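Local structure of NADP-dependent alcohol dehydrogenase (Entamoeba histolytica, 2OUI) at residues 204-207 and 208-211. The protein probably catalyses the reversible, NADP(H)-dependent interconversion of alcohols and aldehydes or ketones, using a bound zinc ion, as a tetramer. The protein carries 1 engineered substitution. Numbering follows the deposited sequence.
Sequences CDIA and LEYG
Cys204 and Leu208 make the first contact of the last turn of helix 201-209, which closes in a Schellman motif at Gly211, where phi of 115° turns the chain out of the helix and the backbone O accepts a bond from Lys313 of a second subunit. The helix belongs to the beta-alpha-beta unit of strands 194-197 and 214-216, in the parallel sheet of a Rossmann-type domain. Leu208 N reaches Cys204 O at 3.4 Å with an N-H...O angle of 160°, a straight but long and weak i+4 bond. Asp205 O abuts Leu208 CB at 3.5 Å, a van der Waals contact, while the carboxylate of Asp205 turns back to a salt bridge with Lys201. Ile206 carries the apolar part of the contact. With CG1 beside the backbone N (chi1 -63°), CG2 of Ile206 is left to lie alongside the Tyr210 ring, where it meets Tyr210 CE2 at 3.6 Å; the two side chains run side by side in the same direction. The contact is oblique to the ring plane. Helix 177-188 covers this face, with Leu180 on Ile206 and Ala207 and with Met181 and Ala184 on Tyr210, whose hydroxyl bonds to Asp315 O. The backbone O of Ile206 is shared by two weak bonds, i+3 from Glu209 N at 2.9 Å and i+4 from Tyr210 N. Ala207 supplies the firmer i+3 bond of this end: Tyr210 N stands 3.0 Å from Ala207 O, well above the carbonyl plane.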
loop_
_atom_site.group_PDB
_atom_site.type_symbol
_atom_site.label_atom_id
_atom_site.label_comp_id
_atom_site.label_asym_id
_atom_site.label_seq_id
_atom_site.Cartn_x
_atom_site.Cartn_y
_atom_site.Cartn_z
ATOM N N CYS A 204 5.515 23.991 -22.993
ATOM C CA CYS A 204 5.935 24.660 -21.759
ATOM C C CYS A 204 4.887 25.637 -21.233
ATOM O O CYS A 204 4.559 25.635 -20.047
ATOM C CB CYS A 204 7.258 25.400 -21.998
ATOM S SG CYS A 204 8.676 24.277 -22.368
ATOM N N ASP A 205 4.355 26.474 -22.117
ATOM C CA ASP A 205 3.378 27.463 -21.704
ATOM C C ASP A 205 2.145 26.743 -21.133
ATOM O O ASP A 205 1.637 27.112 -20.076
ATOM C CB ASP A 205 2.967 28.329 -22.901
ATOM C CG ASP A 205 4.080 29.264 -23.369
ATOM O OD1 ASP A 205 4.955 29.652 -22.546
ATOM O OD2 ASP A 205 4.066 29.603 -24.571
ATOM N N ILE A 206 1.696 25.704 -21.829
ATOM C CA ILE A 206 0.514 24.930 -21.390
ATOM C C ILE A 206 0.751 24.187 -20.066
ATOM O O ILE A 206 -0.182 24.046 -19.250
ATOM C CB ILE A 206 -0.011 23.980 -22.500
ATOM C CG1 ILE A 206 -0.497 24.781 -23.724
ATOM C CG2 ILE A 206 -1.151 23.061 -21.974
ATOM C CD1 ILE A 206 -1.639 25.786 -23.437
ATOM N N ALA A 207 1.979 23.722 -19.835
ATOM C CA ALA A 207 2.271 23.053 -18.562
ATOM C C ALA A 207 1.980 23.957 -17.349
ATOM O O ALA A 207 1.426 23.489 -16.345
ATOM C CB ALA A 207 3.670 22.544 -18.543
ATOM N N LEU A 208 2.341 25.237 -17.451
ATOM C CA LEU A 208 2.036 26.222 -16.412
ATOM C C LEU A 208 0.524 26.352 -16.187
ATOM O O LEU A 208 0.078 26.651 -15.081
ATOM C CB LEU A 208 2.667 27.594 -16.714
ATOM C CG LEU A 208 4.193 27.674 -16.603
ATOM C CD1 LEU A 208 4.725 29.086 -16.959
ATOM C CD2 LEU A 208 4.637 27.299 -15.221
ATOM N N GLU A 209 -0.277 26.109 -17.217
ATOM C CA GLU A 209 -1.732 26.176 -17.027
ATOM C C GLU A 209 -2.317 24.958 -16.312
ATOM O O GLU A 209 -3.437 25.011 -15.819
ATOM C CB GLU A 209 -2.459 26.417 -18.356
ATOM C CG GLU A 209 -2.113 27.758 -18.982
ATOM C CD GLU A 209 -2.996 28.122 -20.181
ATOM O OE1 GLU A 209 -3.967 27.387 -20.476
ATOM O OE2 GLU A 209 -2.718 29.161 -20.827
ATOM N N TYR A 210 -1.558 23.866 -16.238
ATOM C CA TYR A 210 -2.069 22.628 -15.647
ATOM C C TYR A 210 -1.523 22.365 -14.244
ATOM O O TYR A 210 -1.736 21.282 -13.673
ATOM C CB TYR A 210 -1.716 21.460 -16.550
ATOM C CG TYR A 210 -2.722 21.218 -17.668
ATOM C CD1 TYR A 210 -4.074 20.975 -17.384
ATOM C CD2 TYR A 210 -2.296 21.130 -18.988
ATOM C CE1 TYR A 210 -5.001 20.716 -18.427
ATOM C CE2 TYR A 210 -3.182 20.859 -20.027
ATOM C CZ TYR A 210 -4.522 20.658 -19.753
ATOM O OH TYR A 210 -5.337 20.377 -20.813
ATOM N N GLY A 211 -0.767 23.332 -13.732
ATOM C CA GLY A 211 -0.245 23.246 -12.379
ATOM C C GLY A 211 1.263 23.157 -12.254
ATOM O O GLY A 211 1.764 23.112 -11.128
#